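Local coordinates for CD8 alpha antigen (Sus scrofa, PDB 5EDX), which forms a homodimer of immunoglobulin V-type domains and probably serves as a T-cell co-receptor that binds MHC class I molecules, at residues Tyr91-Phe96 / Leu102-Phe107; Arg66-Tyr71 / Phe77-His82. All coordinates share one frame; numbering follows the deposited sequence.

Contact 1. Residues Tyr91-Phe96 / Leu102-Phe107; sequences YYFCSF and LYFSNF
The F-G hairpin of the immunoglobulin V-set domain brings Tyr91-Phe96 against Leu102-Phe107, antiparallel and with the strand axes 4.6 Å apart at their closest. Near the turn the pairing is regular: Phe96 and Tyr103 exchange two backbone hydrogen bonds, Phe96 N to Tyr103 O at 3.0 Å and Tyr103 N to Phe96 O at 2.8 Å. Tyr103 O is gripped twice, because the hydroxyl of Ser95, with OG anti to the backbone N (chi1 -163°), also donates to it over 3.3 Å; OG and Phe96 N reach this oxygen from opposite faces of its carbonyl plane. Two residues further from the turn, past the non-hydrogen-bonded pair Ser95-Phe104, Ser105 N donates to Cys94 O at 2.9 Å. The return bond is made by a side chain: Ser105 OG, held between backbone N and carbonyl carbon (chi1 77°), accepts from Cys94 N at 2.9 Å in an almost straight bond (173°), while donating its own hydrogen bond to Asn106 O. The hydroxyl thus takes the Cys94 N-H in place of the Ser105 carbonyl, whose buried O finds no partner in the model; regular G-strand pairing stops here. Cys94 itself forms the canonical intersheet disulfide of the immunoglobulin fold with Cys22. On the face carrying Phe93 and Phe104, aromatic rings gather. Phe107 CE1 sits over one face of the Phe93 ring, 3.4 Å from Phe93 CD1, the planes inclined, neither stacked nor edge-to-face, whereas Phe104 CD1 meets that ring at its edge. Tyr91 CB lies over a face of the Phe107 ring, 3.5 Å from Phe107 CD2, in a CH-pi contact; the two rings are near parallel but slid apart. The second subunit packs against this cluster, its Pro46 on Phe93 and its Ser44 on Phe107, and NZ of its Lys45 hydrogen-bonds to Phe104 O and Asn106 OD1.

Contact 2. Residues Arg66-Tyr71 / Phe77-His82; sequences RYISGY and FYLILH
Backbone hydrogen bonds run the whole length of the pairing between Arg66-Tyr71 and Phe77-His82. Ser69 and Ile80 bond in both directions, Ile80 N to Ser69 O being the shorter at 2.8 Å and close to straight (173°); Tyr71 and Tyr78 do the same. Beyond the strand ends, His82 N continues the series to Tyr67 O at 2.8 Å. This is the D-E hairpin of the V-set sandwich, with 68-73 as the outermost strand of its sheet within the chain. Aromatic packing holds the face that carries Tyr71, Tyr78 and Ile80. Tyr71 CG takes the position between backbone N and carbonyl carbon (chi1 70°), which swings the ring across its neighbour: Tyr71 CE1 comes 3.3 Å from Tyr78 CD2, and Tyr78 CB lies over a face of the Tyr71 ring. The planes are 23° from parallel, but the rings are slid so far apart that they barely overlap, with Tyr71 OH over the rim of the Tyr78 ring. Lys19 serves both, hydrogen-bonded to Tyr71 OH through NZ and making a cation-pi contact with Tyr78. Ile80 CD1 touches Tyr71 CE2, 3.8 Å away. Apolar contacts on the reverse face are aliphatic: Ile68 CG2 meets Leu79 CD1 at 3.8 Å and Ile68 CG1 meets Leu81 CD2 at 4.0 Å. At the non-hydrogen-bonded pair Gly70-Leu79 the strands draw close, and Gly70 CA, bearing no side chain, lies 3.0 Å from Tyr78 O.

In the fold
Along the chain the D-E hairpin of contact 2 comes first, and the F-G hairpin of contact 1 begins with the next strand, 90-98. Their centres lie about 16 Å apart, on opposite sides of the chain's centre, one hairpin in each sheet of the immunoglobulin sandwich. One place where the sheets meet is the packing of Tyr92 CD2 on Leu79 CD2 at 3.4 Å, with Leu81 CD2 beside Tyr92 OH, which is hydrogen-bonded to Asp88 O. The Cys22-Cys94 disulfide ties the same two sheets, Cys22 lying on the strand next to 76-81. The second subunit packs against contact 1, which supplies part of the dimer interface, whereas contact 2 is not touched by it.

Contact 1. Residues Tyr91-Phe96 / Leu102-Phe107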
ATOM      1  N   TYR A  91      -2.197  -8.236  -8.457  1.00  9.85           N
ATOM      2  CA  TYR A  91      -2.281  -8.524  -7.030  1.00  9.00           C
ATOM      3  C   TYR A  91      -3.320  -7.642  -6.366  1.00  8.73           C
ATOM      4  O   TYR A  91      -3.271  -6.419  -6.477  1.00 10.78           O
ATOM      5  CB  TYR A  91      -0.917  -8.282  -6.390  1.00  9.28           C
ATOM      6  CG  TYR A  91       0.181  -9.014  -7.109  1.00  9.22           C
ATOM      7  CD1 TYR A  91       0.329 -10.383  -6.959  1.00 12.32           C
ATOM      8  CD2 TYR A  91       1.057  -8.342  -7.958  1.00  9.52           C
ATOM      9  CE1 TYR A  91       1.326 -11.069  -7.627  1.00 14.01           C
ATOM     10  CE2 TYR A  91       2.066  -9.028  -8.630  1.00 11.81           C
ATOM     11  CZ  TYR A  91       2.185 -10.390  -8.453  1.00 13.43           C
ATOM     12  OH  TYR A  91       3.173 -11.095  -9.111  1.00 17.08           O
ATOM     13  N   TYR A  92      -4.270  -8.269  -5.685  1.00  7.67           N
ATOM     14  CA  TYR A  92      -5.320  -7.531  -5.000  1.00  8.69           C
ATOM     15  C   TYR A  92      -5.177  -7.740  -3.501  1.00  8.49           C
ATOM     16  O   TYR A  92      -4.836  -8.836  -3.053  1.00 10.24           O
ATOM     17  CB  TYR A  92      -6.695  -7.997  -5.487  1.00  7.21           C
ATOM     18  CG  TYR A  92      -6.931  -7.689  -6.951  1.00  8.23           C
ATOM     19  CD1 TYR A  92      -6.432  -8.522  -7.951  1.00  9.69           C
ATOM     20  CD2 TYR A  92      -7.635  -6.558  -7.330  1.00 10.34           C
ATOM     21  CE1 TYR A  92      -6.636  -8.228  -9.298  1.00 10.35           C
ATOM     22  CE2 TYR A  92      -7.851  -6.259  -8.676  1.00  7.22           C
ATOM     23  CZ  TYR A  92      -7.351  -7.100  -9.649  1.00 12.14           C
ATOM     24  OH  TYR A  92      -7.568  -6.802 -10.975  1.00 11.67           O
ATOM     25  N   PHE A  93      -5.427  -6.690  -2.724  1.00  7.24           N
ATOM     26  CA  PHE A  93      -5.253  -6.795  -1.280  1.00  8.84           C
ATOM     27  C   PHE A  93      -6.001  -5.697  -0.549  1.00 10.42           C
ATOM     28  O   PHE A  93      -6.381  -4.693  -1.147  1.00 10.40           O
ATOM     29  CB  PHE A  93      -3.759  -6.833  -0.892  1.00  8.14           C
ATOM     30  CG  PHE A  93      -2.958  -5.633  -1.343  1.00  7.91           C
ATOM     31  CD1 PHE A  93      -2.676  -5.424  -2.690  1.00 11.10           C
ATOM     32  CD2 PHE A  93      -2.436  -4.746  -0.409  1.00  8.07           C
ATOM     33  CE1 PHE A  93      -1.915  -4.329  -3.094  1.00 11.28           C
ATOM     34  CE2 PHE A  93      -1.671  -3.649  -0.805  1.00  8.98           C
ATOM     35  CZ  PHE A  93      -1.410  -3.444  -2.152  1.00 10.09           C
ATOM     36  N   CYS A  94      -6.232  -5.916   0.742  1.00  8.94           N
ATOM     37  CA  CYS A  94      -7.037  -5.009   1.544  1.00 10.41           C
ATOM     38  C   CYS A  94      -6.147  -4.222   2.481  1.00 11.86           C
ATOM     39  O   CYS A  94      -5.084  -4.694   2.873  1.00 12.15           O
ATOM     40  CB  CYS A  94      -8.059  -5.798   2.358  1.00 13.80           C
ATOM     41  SG  CYS A  94      -9.260  -6.660   1.329  1.00 20.54           S
ATOM     42  N   SER A  95      -6.578  -3.041   2.837  1.00  9.31           N
ATOM     43  CA  SER A  95      -5.848  -2.192   3.754  1.00 10.68           C
ATOM     44  C   SER A  95      -6.768  -1.587   4.824  1.00 18.14           C
ATOM     45  O   SER A  95      -7.817  -1.141   4.519  1.00 16.11           O
ATOM     46  CB  SER A  95      -5.214  -1.078   2.970  1.00 13.85           C
ATOM     47  OG  SER A  95      -4.244  -0.467   3.680  1.00 21.42           O
ATOM     48  N   PHE A  96      -6.335  -1.641   6.072  1.00 15.33           N
ATOM     49  CA  PHE A  96      -7.153  -1.324   7.261  1.00 27.91           C
ATOM     50  C   PHE A  96      -6.293  -0.431   8.154  1.00 30.21           C
ATOM     51  O   PHE A  96      -5.112  -0.647   8.292  1.00 22.94           O
ATOM     52  CB  PHE A  96      -7.653  -2.604   7.977  1.00 21.87           C
ATOM     53  CG  PHE A  96      -8.278  -2.372   9.297  1.00 30.05           C
ATOM     54  CD1 PHE A  96      -9.594  -1.918   9.387  1.00 32.01           C
ATOM     55  CD2 PHE A  96      -7.582  -2.589  10.451  1.00 18.62           C
ATOM     56  CE1 PHE A  96     -10.172  -1.693  10.610  1.00 34.14           C
ATOM     57  CE2 PHE A  96      -8.146  -2.352  11.669  1.00 30.75           C
ATOM     58  CZ  PHE A  96      -9.448  -1.897  11.760  1.00 29.47           C
ATOM     59  N   LEU A 102      -1.010   1.448   9.244  1.00 18.10           N
ATOM     60  CA  LEU A 102      -1.645   0.850   8.073  1.00 16.20           C
ATOM     61  C   LEU A 102      -1.383  -0.649   8.056  1.00 14.97           C
ATOM     62  O   LEU A 102      -0.228  -1.083   8.119  1.00 14.80           O
ATOM     63  CB  LEU A 102      -1.102   1.472   6.783  1.00 17.12           C
ATOM     64  CG  LEU A 102      -1.836   2.662   6.173  1.00 25.52           C
ATOM     65  CD1 LEU A 102      -1.195   3.042   4.847  1.00 23.56           C
ATOM     66  CD2 LEU A 102      -3.313   2.340   5.981  1.00 19.70           C
ATOM     67  N   TYR A 103      -2.454  -1.436   7.975  1.00 12.58           N
ATOM     68  CA  TYR A 103      -2.357  -2.885   7.906  1.00 12.31           C
ATOM     69  C   TYR A 103      -2.728  -3.374   6.515  1.00 13.13           C
ATOM     70  O   TYR A 103      -3.611  -2.813   5.875  1.00 16.04           O
ATOM     71  CB  TYR A 103      -3.315  -3.529   8.909  1.00 16.27           C
ATOM     72  CG  TYR A 103      -2.958  -3.265  10.352  1.00 15.11           C
ATOM     73  CD1 TYR A 103      -2.178  -4.160  11.062  1.00 20.57           C
ATOM     74  CD2 TYR A 103      -3.398  -2.117  10.997  1.00 20.61           C
ATOM     75  CE1 TYR A 103      -1.845  -3.924  12.387  1.00 30.46           C
ATOM     76  CE2 TYR A 103      -3.070  -1.871  12.319  1.00 17.32           C
ATOM     77  CZ  TYR A 103      -2.295  -2.777  13.004  1.00 26.54           C
ATOM     78  OH  TYR A 103      -1.969  -2.538  14.318  1.00 35.66           O
ATOM     79  N   PHE A 104      -2.070  -4.433   6.058  1.00  9.78           N
ATOM     80  CA  PHE A 104      -2.355  -4.975   4.729  1.00  9.03           C
ATOM     81  C   PHE A 104      -2.643  -6.463   4.791  1.00 12.68           C
ATOM     82  O   PHE A 104      -1.961  -7.191   5.503  1.00 14.69           O
ATOM     83  CB  PHE A 104      -1.165  -4.745   3.792  1.00  9.98           C
ATOM     84  CG  PHE A 104      -0.755  -3.309   3.681  1.00 10.03           C
ATOM     85  CD1 PHE A 104      -1.410  -2.455   2.811  1.00 11.44           C
ATOM     86  CD2 PHE A 104       0.285  -2.810   4.445  1.00 10.40           C
ATOM     87  CE1 PHE A 104      -1.034  -1.127   2.703  1.00 15.44           C
ATOM     88  CE2 PHE A 104       0.667  -1.478   4.340  1.00 15.17           C
ATOM     89  CZ  PHE A 104       0.006  -0.638   3.473  1.00 15.12           C
ATOM     90  N   SER A 105      -3.636  -6.922   4.032  1.00 11.21           N
ATOM     91  CA  SER A 105      -3.860  -8.356   3.884  1.00 12.49           C
ATOM     92  C   SER A 105      -2.791  -8.929   2.969  1.00 12.43           C
ATOM     93  O   SER A 105      -2.154  -8.193   2.221  1.00 10.30           O
ATOM     94  CB  SER A 105      -5.231  -8.643   3.267  1.00 12.58           C
ATOM     95  OG  SER A 105      -5.214  -8.404   1.867  1.00 13.45           O
ATOM     96  N   ASN A 106      -2.606 -10.243   3.025  1.00 12.61           N
ATOM     97  CA  ASN A 106      -1.800 -10.934   2.026  1.00 12.62           C
ATOM     98  C   ASN A 106      -2.343 -10.655   0.633  1.00 11.45           C
ATOM     99  O   ASN A 106      -3.537 -10.384   0.467  1.00 10.80           O
ATOM    100  CB  ASN A 106      -1.820 -12.444   2.268  1.00 14.54           C
ATOM    101  CG  ASN A 106      -1.077 -12.843   3.526  1.00 22.54           C
ATOM    102  OD1 ASN A 106      -0.408 -12.021   4.152  1.00 18.64           O
ATOM    103  ND2 ASN A 106      -1.186 -14.111   3.899  1.00 24.32           N
ATOM    104  N   PHE A 107      -1.462 -10.728  -0.357  1.00 10.15           N
ATOM    105  CA  PHE A 107      -1.848 -10.610  -1.757  1.00 11.29           C
ATOM    106  C   PHE A 107      -2.749 -11.765  -2.179  1.00 14.08           C
ATOM    107  O   PHE A 107      -2.513 -12.919  -1.817  1.00 14.45           O
ATOM    108  CB  PHE A 107      -0.599 -10.634  -2.645  1.00  9.61           C
ATOM    109  CG  PHE A 107       0.077  -9.299  -2.801  1.00 10.07           C
ATOM    110  CD1 PHE A 107      -0.345  -8.194  -2.082  1.00 11.22           C
ATOM    111  CD2 PHE A 107       1.140  -9.153  -3.687  1.00 12.49           C
ATOM    112  CE1 PHE A 107       0.281  -6.970  -2.237  1.00 11.01           C
ATOM    113  CE2 PHE A 107       1.767  -7.933  -3.846  1.00 10.97           C
ATOM    114  CZ  PHE A 107       1.339  -6.840  -3.129  1.00 13.68           C
TER

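Contact 2. Residues Arg66-Tyr71 / Phe77-His82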
ATOM      1  N   ARG A  66     -18.466  -1.174 -13.817  1.00 14.60           N
ATOM      2  CA  ARG A  66     -19.077  -2.231 -14.609  1.00 14.42           C
ATOM      3  C   ARG A  66     -18.180  -3.463 -14.596  1.00 15.13           C
ATOM      4  O   ARG A  66     -18.656  -4.583 -14.764  1.00 14.00           O
ATOM      5  CB  ARG A  66     -19.299  -1.768 -16.054  1.00 14.88           C
ATOM      6  CG  ARG A  66     -20.321  -0.647 -16.196  1.00 16.75           C
ATOM      7  CD  ARG A  66     -20.341  -0.091 -17.612  1.00 16.97           C
ATOM      8  NE  ARG A  66     -19.046   0.457 -18.004  1.00 17.34           N
ATOM      9  CZ  ARG A  66     -18.827   1.132 -19.130  1.00 23.68           C
ATOM     10  NH1 ARG A  66     -19.821   1.349 -19.981  1.00 20.67           N
ATOM     11  NH2 ARG A  66     -17.615   1.595 -19.402  1.00 19.29           N
ATOM     12  N   TYR A  67     -16.879  -3.243 -14.402  1.00 11.38           N
ATOM     13  CA  TYR A  67     -15.905  -4.331 -14.405  1.00  8.79           C
ATOM     14  C   TYR A  67     -15.376  -4.670 -13.015  1.00 10.19           C
ATOM     15  O   TYR A  67     -15.020  -5.810 -12.754  1.00 11.47           O
ATOM     16  CB  TYR A  67     -14.724  -3.985 -15.310  1.00 10.86           C
ATOM     17  CG  TYR A  67     -15.091  -4.001 -16.770  1.00 10.06           C
ATOM     18  CD1 TYR A  67     -15.115  -5.195 -17.481  1.00 13.76           C
ATOM     19  CD2 TYR A  67     -15.426  -2.830 -17.434  1.00 12.67           C
ATOM     20  CE1 TYR A  67     -15.458  -5.221 -18.825  1.00 12.73           C
ATOM     21  CE2 TYR A  67     -15.773  -2.846 -18.778  1.00 13.50           C
ATOM     22  CZ  TYR A  67     -15.785  -4.041 -19.462  1.00 15.16           C
ATOM     23  OH  TYR A  67     -16.130  -4.062 -20.796  1.00 13.35           O
ATOM     24  N   ILE A  68     -15.288  -3.670 -12.146  1.00  9.99           N
ATOM     25  CA  ILE A  68     -14.771  -3.883 -10.794  1.00 10.89           C
ATOM     26  C   ILE A  68     -15.691  -3.234  -9.775  1.00 11.55           C
ATOM     27  O   ILE A  68     -15.859  -2.017  -9.773  1.00 13.20           O
ATOM     28  CB  ILE A  68     -13.362  -3.280 -10.617  1.00 13.31           C
ATOM     29  CG1 ILE A  68     -12.381  -3.923 -11.600  1.00 11.96           C
ATOM     30  CG2 ILE A  68     -12.893  -3.443  -9.160  1.00 11.24           C
ATOM     31  CD1 ILE A  68     -10.958  -3.423 -11.473  1.00 17.26           C
ATOM     32  N   SER A  69     -16.299  -4.045  -8.914  1.00  9.92           N
ATOM     33  CA  SER A  69     -17.119  -3.493  -7.839  1.00 10.72           C
ATOM     34  C   SER A  69     -16.793  -4.208  -6.535  1.00 12.46           C
ATOM     35  O   SER A  69     -16.009  -5.158  -6.518  1.00 12.21           O
ATOM     36  CB  SER A  69     -18.608  -3.620  -8.167  1.00 12.29           C
ATOM     37  OG  SER A  69     -19.027  -4.973  -8.125  1.00 16.56           O
ATOM     38  N   GLY A  70     -17.381  -3.752  -5.438  1.00  9.78           N
ATOM     39  CA  GLY A  70     -17.144  -4.407  -4.168  1.00 11.75           C
ATOM     40  C   GLY A  70     -18.206  -4.052  -3.157  1.00 10.74           C
ATOM     41  O   GLY A  70     -18.991  -3.128  -3.377  1.00 12.06           O
ATOM     42  N   TYR A  71     -18.234  -4.784  -2.048  1.00 10.86           N
ATOM     43  CA  TYR A  71     -19.240  -4.535  -1.023  1.00  9.79           C
ATOM     44  C   TYR A  71     -18.824  -5.077   0.333  1.00 13.41           C
ATOM     45  O   TYR A  71     -17.920  -5.901   0.437  1.00 12.23           O
ATOM     46  CB  TYR A  71     -20.598  -5.114  -1.443  1.00  9.03           C
ATOM     47  CG  TYR A  71     -20.696  -6.627  -1.449  1.00 11.38           C
ATOM     48  CD1 TYR A  71     -21.084  -7.323  -0.307  1.00 17.61           C
ATOM     49  CD2 TYR A  71     -20.425  -7.360  -2.601  1.00 13.02           C
ATOM     50  CE1 TYR A  71     -21.193  -8.701  -0.307  1.00 17.69           C
ATOM     51  CE2 TYR A  71     -20.532  -8.752  -2.611  1.00 14.48           C
ATOM     52  CZ  TYR A  71     -20.920  -9.410  -1.456  1.00 15.17           C
ATOM     53  OH  TYR A  71     -21.037 -10.783  -1.440  1.00 20.62           O
ATOM     54  N   PHE A  77     -15.414  -8.271   3.432  1.00 11.05           N
ATOM     55  CA  PHE A  77     -15.329  -7.333   2.322  1.00 10.89           C
ATOM     56  C   PHE A  77     -15.046  -8.109   1.038  1.00 10.70           C
ATOM     57  O   PHE A  77     -14.246  -9.040   1.030  1.00 11.77           O
ATOM     58  CB  PHE A  77     -14.236  -6.294   2.586  1.00 10.50           C
ATOM     59  CG  PHE A  77     -14.483  -5.463   3.814  1.00 13.61           C
ATOM     60  CD1 PHE A  77     -14.074  -5.906   5.063  1.00 13.45           C
ATOM     61  CD2 PHE A  77     -15.151  -4.251   3.720  1.00 12.31           C
ATOM     62  CE1 PHE A  77     -14.317  -5.142   6.202  1.00 16.88           C
ATOM     63  CE2 PHE A  77     -15.391  -3.481   4.837  1.00 13.51           C
ATOM     64  CZ  PHE A  77     -14.976  -3.926   6.088  1.00 12.27           C
ATOM     65  N   TYR A  78     -15.719  -7.733  -0.043  1.00 10.42           N
ATOM     66  CA  TYR A  78     -15.601  -8.466  -1.291  1.00  9.11           C
ATOM     67  C   TYR A  78     -15.219  -7.548  -2.433  1.00  8.71           C
ATOM     68  O   TYR A  78     -15.597  -6.378  -2.450  1.00 10.15           O
ATOM     69  CB  TYR A  78     -16.927  -9.148  -1.634  1.00 11.62           C
ATOM     70  CG  TYR A  78     -17.354 -10.179  -0.622  1.00 13.53           C
ATOM     71  CD1 TYR A  78     -16.963 -11.504  -0.747  1.00 15.12           C
ATOM     72  CD2 TYR A  78     -18.145  -9.826   0.461  1.00 14.05           C
ATOM     73  CE1 TYR A  78     -17.355 -12.459   0.187  1.00 17.48           C
ATOM     74  CE2 TYR A  78     -18.544 -10.774   1.399  1.00 15.70           C
ATOM     75  CZ  TYR A  78     -18.145 -12.085   1.252  1.00 19.05           C
ATOM     76  OH  TYR A  78     -18.536 -13.026   2.185  1.00 18.39           O
ATOM     77  N   LEU A  79     -14.471  -8.099  -3.384  1.00 11.01           N
ATOM     78  CA  LEU A  79     -14.180  -7.419  -4.641  1.00  9.36           C
ATOM     79  C   LEU A  79     -14.600  -8.360  -5.754  1.00 11.40           C
ATOM     80  O   LEU A  79     -14.291  -9.549  -5.716  1.00 12.72           O
ATOM     81  CB  LEU A  79     -12.685  -7.130  -4.763  1.00  8.28           C
ATOM     82  CG  LEU A  79     -12.290  -6.234  -5.937  1.00  9.98           C
ATOM     83  CD1 LEU A  79     -12.685  -4.795  -5.658  1.00 11.98           C
ATOM     84  CD2 LEU A  79     -10.799  -6.330  -6.213  1.00 10.68           C
ATOM     85  N   ILE A  80     -15.307  -7.833  -6.746  1.00  8.79           N
ATOM     86  CA  ILE A  80     -15.752  -8.665  -7.849  1.00  9.40           C
ATOM     87  C   ILE A  80     -15.178  -8.139  -9.154  1.00  8.73           C
ATOM     88  O   ILE A  80     -15.397  -6.990  -9.512  1.00 10.76           O
ATOM     89  CB  ILE A  80     -17.284  -8.700  -7.954  1.00 10.24           C
ATOM     90  CG1 ILE A  80     -17.897  -9.354  -6.707  1.00 12.27           C
ATOM     91  CG2 ILE A  80     -17.702  -9.466  -9.203  1.00 13.41           C
ATOM     92  CD1 ILE A  80     -18.156  -8.391  -5.583  1.00 19.89           C
ATOM     93  N   LEU A  81     -14.416  -8.980  -9.842  1.00  9.50           N
ATOM     94  CA  LEU A  81     -13.952  -8.665 -11.186  1.00 11.08           C
ATOM     95  C   LEU A  81     -14.973  -9.324 -12.110  1.00 11.44           C
ATOM     96  O   LEU A  81     -14.965 -10.541 -12.291  1.00 12.21           O
ATOM     97  CB  LEU A  81     -12.554  -9.235 -11.414  1.00 10.93           C
ATOM     98  CG  LEU A  81     -11.514  -8.961 -10.320  1.00 12.58           C
ATOM     99  CD1 LEU A  81     -10.206  -9.673 -10.637  1.00 12.66           C
ATOM    100  CD2 LEU A  81     -11.283  -7.465 -10.131  1.00 12.70           C
ATOM    101  N   HIS A  82     -15.871  -8.515 -12.661  1.00 11.65           N
ATOM    102  CA  HIS A  82     -17.068  -9.034 -13.325  1.00 13.56           C
ATOM    103  C   HIS A  82     -16.837  -9.737 -14.650  1.00 14.06           C
ATOM    104  O   HIS A  82     -17.550 -10.687 -14.988  1.00 17.36           O
ATOM    105  CB  HIS A  82     -18.083  -7.909 -13.516  1.00 13.79           C
ATOM    106  CG  HIS A  82     -18.789  -7.526 -12.254  1.00 14.02           C
ATOM    107  ND1 HIS A  82     -18.408  -6.449 -11.487  1.00 19.80           N
ATOM    108  CD2 HIS A  82     -19.839  -8.094 -11.618  1.00 11.55           C
ATOM    109  CE1 HIS A  82     -19.204  -6.361 -10.432  1.00 13.08           C
ATOM    110  NE2 HIS A  82     -20.078  -7.350 -10.488  1.00 20.28           N
TER